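Local coordinates for capsular polysaccharide export system protein KpsC (PDB 6MGD) that probably transfers Kdo in beta-2,7 linkage, as a GT-B type glycosyltransferase, during assembly of the glycolipid anchor of bacterial capsules, at residues A[156-161]-A[194-199]; A[260-265]-A[275-280]; A[17-22]-A[299-304]; A[69-74]-A[84-89]. All blocks are in the same frame, centred on the assembly; numbering follows the deposited sequence.

How the contacts relate
The four contacts cover both Rossmann-like halves of a GT-B fold. Contact 1 lies in the parallel sheet of one half. Contact 2 joins two loops that follow strands of that sheet; the centres of contacts 1 and 2 are about 20 Å apart and their nearest atoms about 6 Å. Contacts 3 and 4 belong to the mixed sheet of the other half, with centres about 9 Å apart. M299 N lies 2.6 Å from L89 O, a probable hydrogen bond. Contact 2 touches contact 4 across the halves, F264 CE1 to F73 CZ at 4.0 Å. GT-B enzymes generally bind substrates in the cleft between such halves. Contacts 1 and 3 are farthest apart, about 34 Å between centres.

Contact 1 of 4, residues A[156-161]-A[194-199]; sequences IVVPGQ and IVYKPH
I156 to P159 and I194 to K197 run side by side as parallel strands, their axes 4.8 Å apart and 21° from parallel. Four backbone hydrogen bonds join them. V195 N donates to I156 O, and V158 N to V195 O. K197 N then donates to V158 O, and G160 N to K197 O at 2.7 Å, so the ladder runs one step past P159. The side chain of Y196 spans the last part of this ladder. CG stands anti to the backbone N (chi1 176°), on the same face of the sheet as V158. V158 CG1 meets the ring at its edge, in plane, 3.9 Å from Y196 CD1. Further out, Y196 OH lies 3.3 Å from G160 CA. P198 N sits above one ring face, offset toward the rim. A leucine in place of Y196 would probably leave G160 CA without the outer ring and hydroxyl that lie against it, opening a gap there. On the other face, V195 CG1 comes within 3.2 Å of I156 O. Beyond the strands, H199 CB lies 3.2 Å from G160 O, which sits at the edge of the imidazole. H199 ND1 pairs with D201 N. Helix 178-188 covers Y196 through N178 and L182. This helix lies within the beta-alpha-beta crossover that links the two strands of the Rossmann-like sheet. Tight approach of G160 to the tyrosine leaves little room for a side chain: a CB there would collide with Y196 OH. Four backbone bonds thus tie the strands, and the tyrosine packs against the strand end.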
# COMPACT_ATOMS: atom_id res chain seq x y z
N ILE A 156 -22.49 2.07 2.83
CA ILE A 156 -21.22 1.34 2.90
C ILE A 156 -20.68 1.16 1.49
O ILE A 156 -21.43 0.80 0.58
CB ILE A 156 -21.38 -0.01 3.62
CG1 ILE A 156 -21.70 0.18 5.10
CG2 ILE A 156 -20.13 -0.86 3.47
CD1 ILE A 156 -21.70 -1.11 5.91
N VAL A 157 -19.39 1.44 1.30
CA VAL A 157 -18.71 1.27 0.02
C VAL A 157 -17.65 0.19 0.17
O VAL A 157 -16.95 0.12 1.19
CB VAL A 157 -18.08 2.59 -0.48
CG1 VAL A 157 -16.99 3.07 0.47
CG2 VAL A 157 -17.52 2.44 -1.89
N VAL A 158 -17.54 -0.67 -0.84
CA VAL A 158 -16.58 -1.76 -0.86
C VAL A 158 -15.79 -1.71 -2.16
O VAL A 158 -16.35 -1.98 -3.23
CB VAL A 158 -17.27 -3.12 -0.68
CG1 VAL A 158 -16.27 -4.26 -0.89
CG2 VAL A 158 -17.91 -3.23 0.70
N PRO A 159 -14.50 -1.36 -2.13
CA PRO A 159 -13.69 -1.36 -3.35
C PRO A 159 -13.17 -2.76 -3.64
O PRO A 159 -12.49 -3.36 -2.81
CB PRO A 159 -12.55 -0.39 -3.02
CG PRO A 159 -12.40 -0.50 -1.54
CD PRO A 159 -13.77 -0.80 -0.98
N GLY A 160 -13.51 -3.28 -4.82
CA GLY A 160 -12.99 -4.57 -5.21
C GLY A 160 -11.51 -4.51 -5.54
O GLY A 160 -10.97 -3.48 -5.93
N GLN A 161 -10.84 -5.65 -5.38
CA GLN A 161 -9.43 -5.78 -5.68
C GLN A 161 -9.22 -6.86 -6.73
O GLN A 161 -10.10 -7.68 -6.99
CB GLN A 161 -8.62 -6.13 -4.42
CG GLN A 161 -8.69 -5.10 -3.31
CD GLN A 161 -7.85 -5.51 -2.11
OE1 GLN A 161 -8.27 -5.34 -0.96
NE2 GLN A 161 -6.67 -6.05 -2.36
N ILE A 194 -25.12 -1.23 0.58
CA ILE A 194 -23.79 -1.64 0.16
C ILE A 194 -23.68 -1.41 -1.34
O ILE A 194 -24.48 -1.93 -2.12
CB ILE A 194 -23.51 -3.11 0.51
CG1 ILE A 194 -23.68 -3.33 2.02
CG2 ILE A 194 -22.11 -3.50 0.06
CD1 ILE A 194 -23.45 -4.75 2.46
N VAL A 195 -22.68 -0.62 -1.74
CA VAL A 195 -22.37 -0.38 -3.14
C VAL A 195 -20.97 -0.93 -3.40
O VAL A 195 -20.01 -0.55 -2.72
CB VAL A 195 -22.47 1.11 -3.51
CG1 VAL A 195 -21.85 1.97 -2.42
CG2 VAL A 195 -21.79 1.37 -4.84
N TYR A 196 -20.86 -1.83 -4.37
CA TYR A 196 -19.60 -2.49 -4.70
C TYR A 196 -18.96 -1.78 -5.88
O TYR A 196 -19.53 -1.74 -6.97
CB TYR A 196 -19.82 -3.97 -5.01
CG TYR A 196 -18.57 -4.69 -5.45
CD1 TYR A 196 -17.50 -4.88 -4.58
CD2 TYR A 196 -18.45 -5.20 -6.74
CE1 TYR A 196 -16.36 -5.54 -4.97
CE2 TYR A 196 -17.31 -5.87 -7.14
CZ TYR A 196 -16.27 -6.03 -6.26
OH TYR A 196 -15.13 -6.70 -6.65
N LYS A 197 -17.76 -1.23 -5.65
CA LYS A 197 -16.98 -0.62 -6.72
C LYS A 197 -15.94 -1.63 -7.18
O LYS A 197 -14.90 -1.79 -6.52
CB LYS A 197 -16.31 0.66 -6.23
CG LYS A 197 -15.51 1.37 -7.30
CD LYS A 197 -14.20 1.90 -6.75
CE LYS A 197 -13.46 2.71 -7.79
NZ LYS A 197 -14.31 3.82 -8.30
N PRO A 198 -16.15 -2.32 -8.29
CA PRO A 198 -15.18 -3.32 -8.74
C PRO A 198 -13.89 -2.66 -9.19
O PRO A 198 -13.87 -1.52 -9.65
CB PRO A 198 -15.89 -4.02 -9.90
CG PRO A 198 -16.82 -2.98 -10.43
CD PRO A 198 -17.28 -2.19 -9.24
N HIS A 199 -12.79 -3.40 -9.05
CA HIS A 199 -11.50 -2.88 -9.46
C HIS A 199 -11.50 -2.66 -10.98
O HIS A 199 -12.07 -3.47 -11.72
CB HIS A 199 -10.38 -3.85 -9.07
CG HIS A 199 -9.01 -3.28 -9.23
ND1 HIS A 199 -8.31 -3.35 -10.42
CD2 HIS A 199 -8.20 -2.63 -8.36
CE1 HIS A 199 -7.13 -2.76 -10.27
NE2 HIS A 199 -7.05 -2.32 -9.03

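Contact 2 of 4, residues A[260-265]-A[275-280]; sequences YGHPFY and YPHPRR
H262 NE2 donates to Y275 O at 2.7 Å, N-H...O angle 148°. The oxygen lies in the plane of the imidazole, but the nitrogen stands above the carbonyl plane. The straighter bond, R280 NH1 to P263 O at 2.9 Å, lies in the plane of both the carbonyl and the guanidinium. The R280 chain, extended from CG to NE (chi2 178°), carries the guanidinium there. NH1 also bonds A266 O, so two backbone oxygens grip one nitrogen. A water adds a third link: it accepts from Y275 N and lies 2.7 Å from G261 O. The edge of the H277 ring points toward the face of H262, centroids 4.8 Å apart and planes at 52°, and H277 CA makes a CH-pi contact over a face of H262. P278 CD lies 3.8 Å from H262 CE1. An alanine in place of H262 would probably leave Y275 O without this donor and open a gap beside H277 and P278. H277 ND1 accepts from R279 N, which is likely to limit rotation of the ring, and R280 NE lies over one of its faces. Y260 O meets the edge of the Y275 ring, 3.1 Å from CD2. A salt bridge from R279 to E107 ties the second loop to helix 105-112. The arrangement pairs two loops that follow neighbouring parallel strands, 257-259 and 272-273, on the C-terminal side of a Rossmann-like sheet.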
# COMPACT_ATOMS: atom_id res chain seq x y z
N TYR A 260 -11.31 -6.00 6.66
CA TYR A 260 -11.59 -7.43 6.73
C TYR A 260 -10.35 -8.28 6.54
O TYR A 260 -10.42 -9.51 6.70
CB TYR A 260 -12.66 -7.81 5.70
CG TYR A 260 -14.03 -7.25 6.02
CD1 TYR A 260 -14.31 -5.91 5.82
CD2 TYR A 260 -15.04 -8.07 6.52
CE1 TYR A 260 -15.56 -5.39 6.11
CE2 TYR A 260 -16.29 -7.56 6.82
CZ TYR A 260 -16.54 -6.21 6.61
OH TYR A 260 -17.78 -5.69 6.89
N GLY A 261 -9.22 -7.67 6.20
CA GLY A 261 -7.93 -8.33 6.18
C GLY A 261 -6.97 -7.63 7.12
O GLY A 261 -7.38 -7.12 8.16
N HIS A 262 -5.68 -7.58 6.76
CA HIS A 262 -4.66 -6.93 7.58
C HIS A 262 -3.76 -6.06 6.71
O HIS A 262 -2.58 -6.37 6.50
CB HIS A 262 -3.83 -7.96 8.34
CG HIS A 262 -4.56 -8.63 9.46
ND1 HIS A 262 -4.28 -9.92 9.86
CD2 HIS A 262 -5.55 -8.18 10.27
CE1 HIS A 262 -5.08 -10.24 10.87
NE2 HIS A 262 -5.86 -9.21 11.13
N PRO A 263 -4.28 -4.95 6.19
CA PRO A 263 -3.44 -4.02 5.43
C PRO A 263 -2.44 -3.32 6.35
O PRO A 263 -2.47 -3.47 7.57
CB PRO A 263 -4.43 -3.03 4.83
CG PRO A 263 -5.59 -3.06 5.76
CD PRO A 263 -5.68 -4.48 6.26
N PHE A 264 -1.55 -2.54 5.73
CA PHE A 264 -0.48 -1.90 6.48
C PHE A 264 -1.00 -0.89 7.49
O PHE A 264 -0.29 -0.59 8.46
CB PHE A 264 0.51 -1.23 5.51
CG PHE A 264 0.03 0.08 4.93
CD1 PHE A 264 -0.64 0.11 3.72
CD2 PHE A 264 0.27 1.28 5.58
CE1 PHE A 264 -1.07 1.32 3.17
CE2 PHE A 264 -0.16 2.49 5.05
CZ PHE A 264 -0.83 2.51 3.84
N TYR A 265 -2.20 -0.36 7.29
CA TYR A 265 -2.78 0.62 8.20
C TYR A 265 -3.71 -0.01 9.23
O TYR A 265 -4.32 0.72 10.01
CB TYR A 265 -3.54 1.69 7.40
CG TYR A 265 -4.49 1.15 6.36
CD1 TYR A 265 -4.05 0.87 5.07
CD2 TYR A 265 -5.83 0.93 6.66
CE1 TYR A 265 -4.92 0.37 4.11
CE2 TYR A 265 -6.70 0.44 5.71
CZ TYR A 265 -6.24 0.16 4.44
OH TYR A 265 -7.11 -0.34 3.49
N TYR A 275 -10.82 -9.07 11.84
CA TYR A 275 -9.93 -10.05 12.44
C TYR A 275 -8.75 -9.34 13.07
O TYR A 275 -8.09 -8.54 12.40
CB TYR A 275 -9.45 -11.05 11.39
CG TYR A 275 -10.57 -11.64 10.57
CD1 TYR A 275 -11.45 -12.56 11.12
CD2 TYR A 275 -10.74 -11.29 9.24
CE1 TYR A 275 -12.48 -13.10 10.38
CE2 TYR A 275 -11.76 -11.83 8.48
CZ TYR A 275 -12.63 -12.74 9.05
OH TYR A 275 -13.65 -13.27 8.30
N PRO A 276 -8.45 -9.59 14.35
CA PRO A 276 -7.37 -8.84 15.01
C PRO A 276 -6.01 -9.17 14.42
O PRO A 276 -5.75 -10.30 13.99
CB PRO A 276 -7.46 -9.31 16.47
CG PRO A 276 -8.78 -10.02 16.59
CD PRO A 276 -9.07 -10.58 15.24
N HIS A 277 -5.14 -8.17 14.39
CA HIS A 277 -3.79 -8.41 13.89
C HIS A 277 -2.96 -9.10 14.97
O HIS A 277 -2.90 -8.62 16.10
CB HIS A 277 -3.12 -7.11 13.47
CG HIS A 277 -1.91 -7.31 12.61
ND1 HIS A 277 -0.71 -7.75 13.12
CD2 HIS A 277 -1.73 -7.16 11.28
CE1 HIS A 277 0.17 -7.86 12.14
NE2 HIS A 277 -0.42 -7.51 11.01
N PRO A 278 -2.32 -10.23 14.65
CA PRO A 278 -1.62 -11.01 15.68
C PRO A 278 -0.37 -10.34 16.24
O PRO A 278 0.21 -10.88 17.19
CB PRO A 278 -1.26 -12.31 14.96
CG PRO A 278 -2.09 -12.32 13.70
CD PRO A 278 -2.29 -10.89 13.34
N ARG A 279 0.07 -9.21 15.68
CA ARG A 279 1.36 -8.65 16.04
C ARG A 279 1.35 -7.16 16.32
O ARG A 279 2.43 -6.58 16.54
CB ARG A 279 2.38 -8.93 14.92
CG ARG A 279 2.68 -10.40 14.68
CD ARG A 279 3.62 -10.59 13.49
NE ARG A 279 4.77 -9.70 13.56
CZ ARG A 279 4.93 -8.61 12.81
NH1 ARG A 279 6.01 -7.86 12.95
NH2 ARG A 279 4.01 -8.29 11.91
N ARG A 280 0.19 -6.51 16.33
CA ARG A 280 0.12 -5.06 16.49
C ARG A 280 -0.72 -4.72 17.72
O ARG A 280 -1.89 -5.11 17.80
CB ARG A 280 -0.46 -4.40 15.24
CG ARG A 280 0.40 -4.60 14.00
CD ARG A 280 -0.22 -3.99 12.77
NE ARG A 280 0.40 -4.49 11.54
CZ ARG A 280 -0.04 -4.23 10.32
NH1 ARG A 280 -1.10 -3.46 10.14
NH2 ARG A 280 0.59 -4.74 9.26
O HOH W 1 -9.30 -7.56 10.06

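Contact 3 of 4, residues A[17-22]-A[299-304]; sequences IKRFFP and MYVSLI
M299 and V301 pack against F20 and F21 in an apolar helix-on-sheet layer, which includes a Met-aromatic contact. Its site is where helix 11-20 and the residue after it meet the edge strand 298-300 of the mixed sheet. M299 SD lies 5.0 Å from the centroid of the F21 ring, placed obliquely to it. The methionine bends at its last torsion (chi3 -63°), which brings CE between the two phenylalanines. CE is 3.8 Å from F20 CB and also 3.8 Å from F21 CZ. The F21 and M299 side chains meet at about a right angle. The F20 ring also meets V301, with CD2 3.5 Å from V301 CG2. R19 closes the far end. Its NH1 lies 3.5 Å from V301 CG1 and makes a weak hydrogen bond to S302 O at 2.9 Å. That oxygen sits at the guanidinium edge, and the 130° angle at the hydrogen shows how bent the bond is. S302 OG accepts from I304 N in an ST turn and also bonds E317 OE2, which probably restrains the backbone just after the strand. Strand 88-92 is the sheet neighbour of 298-300; its L89 touches F20 and I17 as well as bonding M299. Helix 311-322 packs on Y300 and L303, while F21 meets the ring of F4 on strand 4-7.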
# COMPACT_ATOMS: atom_id res chain seq x y z
N ILE A 17 14.48 1.81 -11.42
CA ILE A 17 15.09 1.61 -10.11
C ILE A 17 16.38 2.41 -9.99
O ILE A 17 16.71 2.93 -8.92
CB ILE A 17 15.32 0.10 -9.87
CG1 ILE A 17 13.98 -0.62 -9.76
CG2 ILE A 17 16.14 -0.12 -8.61
CD1 ILE A 17 13.03 -0.00 -8.77
N LYS A 18 17.13 2.53 -11.09
CA LYS A 18 18.39 3.25 -11.06
C LYS A 18 18.21 4.72 -10.71
O LYS A 18 19.16 5.36 -10.26
CB LYS A 18 19.10 3.10 -12.41
CG LYS A 18 20.60 3.35 -12.35
CD LYS A 18 21.29 2.82 -13.59
CE LYS A 18 21.00 1.33 -13.79
NZ LYS A 18 21.70 0.78 -14.99
N ARG A 19 17.00 5.27 -10.91
CA ARG A 19 16.73 6.63 -10.44
C ARG A 19 16.85 6.72 -8.93
O ARG A 19 17.35 7.72 -8.39
CB ARG A 19 15.33 7.07 -10.89
CG ARG A 19 15.13 7.07 -12.39
CD ARG A 19 13.68 7.33 -12.75
NE ARG A 19 13.11 8.44 -12.00
CZ ARG A 19 13.28 9.72 -12.30
NH1 ARG A 19 12.72 10.66 -11.55
NH2 ARG A 19 14.02 10.07 -13.35
N PHE A 20 16.41 5.68 -8.21
CA PHE A 20 16.48 5.65 -6.76
C PHE A 20 17.76 5.01 -6.25
O PHE A 20 18.26 5.40 -5.18
CB PHE A 20 15.27 4.91 -6.19
CG PHE A 20 13.95 5.52 -6.59
CD1 PHE A 20 13.38 5.22 -7.82
CD2 PHE A 20 13.29 6.39 -5.74
CE1 PHE A 20 12.17 5.78 -8.19
CE2 PHE A 20 12.08 6.95 -6.11
CZ PHE A 20 11.52 6.65 -7.33
N PHE A 21 18.31 4.05 -6.99
CA PHE A 21 19.58 3.40 -6.65
C PHE A 21 20.53 3.61 -7.82
O PHE A 21 20.60 2.78 -8.74
CB PHE A 21 19.39 1.91 -6.36
CG PHE A 21 18.44 1.64 -5.23
CD1 PHE A 21 18.89 1.58 -3.92
CD2 PHE A 21 17.09 1.43 -5.48
CE1 PHE A 21 18.02 1.33 -2.88
CE2 PHE A 21 16.21 1.17 -4.44
CZ PHE A 21 16.68 1.12 -3.14
N PRO A 22 21.29 4.71 -7.84
CA PRO A 22 22.20 4.96 -8.96
C PRO A 22 23.38 4.01 -9.02
O PRO A 22 24.10 4.00 -10.03
CB PRO A 22 22.67 6.40 -8.71
CG PRO A 22 22.56 6.58 -7.24
CD PRO A 22 21.35 5.78 -6.82
N MET A 299 10.76 6.37 -0.56
CA MET A 299 11.65 7.35 -1.19
C MET A 299 10.86 8.21 -2.17
O MET A 299 9.79 7.83 -2.65
CB MET A 299 12.80 6.65 -1.90
CG MET A 299 13.74 5.88 -0.98
SD MET A 299 15.02 4.96 -1.87
CE MET A 299 14.02 3.80 -2.80
N TYR A 300 11.41 9.39 -2.46
CA TYR A 300 10.82 10.30 -3.43
C TYR A 300 11.92 10.92 -4.27
O TYR A 300 12.87 11.49 -3.72
CB TYR A 300 9.99 11.40 -2.75
CG TYR A 300 8.82 10.90 -1.93
CD1 TYR A 300 8.94 10.68 -0.56
CD2 TYR A 300 7.59 10.66 -2.52
CE1 TYR A 300 7.87 10.23 0.19
CE2 TYR A 300 6.51 10.20 -1.78
CZ TYR A 300 6.66 10.00 -0.42
OH TYR A 300 5.59 9.54 0.32
N VAL A 301 11.81 10.80 -5.59
CA VAL A 301 12.76 11.38 -6.53
C VAL A 301 12.00 12.28 -7.49
O VAL A 301 10.98 11.86 -8.05
CB VAL A 301 13.55 10.30 -7.29
CG1 VAL A 301 14.29 10.91 -8.48
CG2 VAL A 301 14.54 9.61 -6.36
N SER A 302 12.49 13.50 -7.69
CA SER A 302 11.83 14.46 -8.56
C SER A 302 11.77 13.95 -9.99
O SER A 302 12.74 13.40 -10.52
CB SER A 302 12.56 15.80 -8.51
OG SER A 302 12.08 16.68 -9.51
N LEU A 303 10.62 14.16 -10.64
CA LEU A 303 10.48 13.78 -12.04
C LEU A 303 11.21 14.74 -12.97
O LEU A 303 11.50 14.37 -14.11
CB LEU A 303 9.00 13.73 -12.43
CG LEU A 303 8.07 12.80 -11.65
CD1 LEU A 303 6.63 13.00 -12.09
CD2 LEU A 303 8.49 11.35 -11.83
N ILE A 304 11.52 15.95 -12.51
CA ILE A 304 12.07 16.98 -13.39
C ILE A 304 13.59 16.90 -13.43
O ILE A 304 14.18 16.78 -14.51
CB ILE A 304 11.61 18.38 -12.94
CG1 ILE A 304 10.09 18.52 -13.10
CG2 ILE A 304 12.34 19.46 -13.74
CD1 ILE A 304 9.59 19.93 -12.87

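Contact 4 of 4, residues A[69-74]-A[84-89]; sequences LEDGFI and SIPISL
The D71 carboxylate brings OD1 within 4.3 Å of P86 CG, while the E70 carboxylate turns to its own strand. There, E70 OE1 accepts from D71 N at 2.9 Å, on its anti side and 28° out of the carboxylate plane. The F73 ring is stacked with F264 and meets Y97 edge-to-face. The motif is a pair of antiparallel neighbours, strands 64-71 and 88-92, inside a mixed Rossmann-like sheet. D71 and L89 form a non-hydrogen-bonded pair with diverging side chains. Just past it, G72 N donates to S88 O at 3.2 Å, from above the carbonyl plane. This bond is bent, 137° at the hydrogen. L89 turns at chi2 (66°), which places CD1 3.4 Å from E70 O. L89 lies under helix 11-20. S88 faces G72: its OG is 3.5 Å from G72 CA, and a CB on that glycine would collide with the hydroxyl. The hydroxyl has a hydrogen bond to M299 O on the next strand. A water joins the loop to the strand, 2.6 Å from S88 OG and accepting from I74 N at 2.8 Å.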
# COMPACT_ATOMS: atom_id res chain seq x y z
N LEU A 69 11.21 -4.25 -2.94
CA LEU A 69 10.75 -3.01 -3.55
C LEU A 69 9.27 -3.08 -3.90
O LEU A 69 8.70 -4.16 -4.08
CB LEU A 69 11.56 -2.68 -4.81
CG LEU A 69 13.08 -2.57 -4.63
CD1 LEU A 69 13.75 -2.18 -5.94
CD2 LEU A 69 13.43 -1.58 -3.54
N GLU A 70 8.66 -1.91 -4.01
CA GLU A 70 7.25 -1.77 -4.37
C GLU A 70 7.00 -0.30 -4.68
O GLU A 70 7.74 0.58 -4.24
CB GLU A 70 6.33 -2.27 -3.26
CG GLU A 70 4.86 -2.43 -3.65
CD GLU A 70 4.68 -3.16 -4.97
OE1 GLU A 70 4.53 -2.48 -6.01
OE2 GLU A 70 4.69 -4.41 -4.96
N ASP A 71 5.94 -0.05 -5.45
CA ASP A 71 5.57 1.32 -5.78
C ASP A 71 5.21 2.10 -4.51
O ASP A 71 4.79 1.52 -3.50
CB ASP A 71 4.39 1.34 -6.75
CG ASP A 71 4.77 0.80 -8.12
OD1 ASP A 71 5.92 1.02 -8.56
OD2 ASP A 71 3.91 0.16 -8.76
N GLY A 72 5.39 3.41 -4.57
CA GLY A 72 5.09 4.26 -3.44
C GLY A 72 3.60 4.37 -3.18
O GLY A 72 2.76 3.78 -3.86
N PHE A 73 3.27 5.15 -2.15
CA PHE A 73 1.88 5.38 -1.80
C PHE A 73 1.31 6.63 -2.45
O PHE A 73 0.13 6.64 -2.83
CB PHE A 73 1.73 5.47 -0.28
CG PHE A 73 2.04 4.20 0.44
CD1 PHE A 73 1.69 2.97 -0.10
CD2 PHE A 73 2.67 4.23 1.67
CE1 PHE A 73 1.98 1.79 0.57
CE2 PHE A 73 2.96 3.05 2.35
CZ PHE A 73 2.61 1.84 1.80
N ILE A 74 2.11 7.69 -2.59
CA ILE A 74 1.59 8.97 -3.08
C ILE A 74 1.32 8.91 -4.58
O ILE A 74 0.33 9.46 -5.07
CB ILE A 74 2.55 10.11 -2.72
CG1 ILE A 74 2.30 10.56 -1.28
CG2 ILE A 74 2.41 11.28 -3.68
CD1 ILE A 74 3.13 11.74 -0.85
N SER A 84 2.99 6.92 -13.75
CA SER A 84 3.49 6.04 -14.80
C SER A 84 5.00 5.85 -14.65
O SER A 84 5.48 4.72 -14.54
CB SER A 84 3.15 6.61 -16.18
OG SER A 84 1.76 6.86 -16.28
N ILE A 85 5.74 6.95 -14.64
CA ILE A 85 7.12 6.97 -14.17
C ILE A 85 7.09 7.31 -12.70
O ILE A 85 6.76 8.46 -12.34
CB ILE A 85 7.98 7.95 -14.98
CG1 ILE A 85 9.33 8.20 -14.28
CG2 ILE A 85 7.23 9.25 -15.26
CD1 ILE A 85 10.20 6.96 -14.19
N PRO A 86 7.39 6.37 -11.80
CA PRO A 86 7.10 6.58 -10.38
C PRO A 86 7.88 7.75 -9.80
O PRO A 86 9.07 7.92 -10.05
CB PRO A 86 7.51 5.26 -9.72
CG PRO A 86 7.49 4.26 -10.84
CD PRO A 86 7.90 5.01 -12.06
N ILE A 87 7.18 8.57 -9.02
CA ILE A 87 7.84 9.59 -8.22
C ILE A 87 8.22 9.06 -6.84
O ILE A 87 9.11 9.62 -6.19
CB ILE A 87 6.97 10.85 -8.09
CG1 ILE A 87 7.81 12.06 -7.69
CG2 ILE A 87 5.84 10.63 -7.10
CD1 ILE A 87 7.07 13.38 -7.75
N SER A 88 7.57 7.99 -6.39
CA SER A 88 7.83 7.40 -5.09
C SER A 88 8.17 5.92 -5.25
O SER A 88 7.59 5.23 -6.09
CB SER A 88 6.63 7.55 -4.15
OG SER A 88 6.94 7.14 -2.84
N LEU A 89 9.11 5.45 -4.44
CA LEU A 89 9.49 4.04 -4.42
C LEU A 89 9.63 3.59 -2.97
O LEU A 89 10.08 4.36 -2.12
CB LEU A 89 10.81 3.80 -5.17
CG LEU A 89 11.24 2.34 -5.32
CD1 LEU A 89 10.26 1.59 -6.21
CD2 LEU A 89 12.65 2.24 -5.88
O HOH W 2 4.72 7.39 -1.61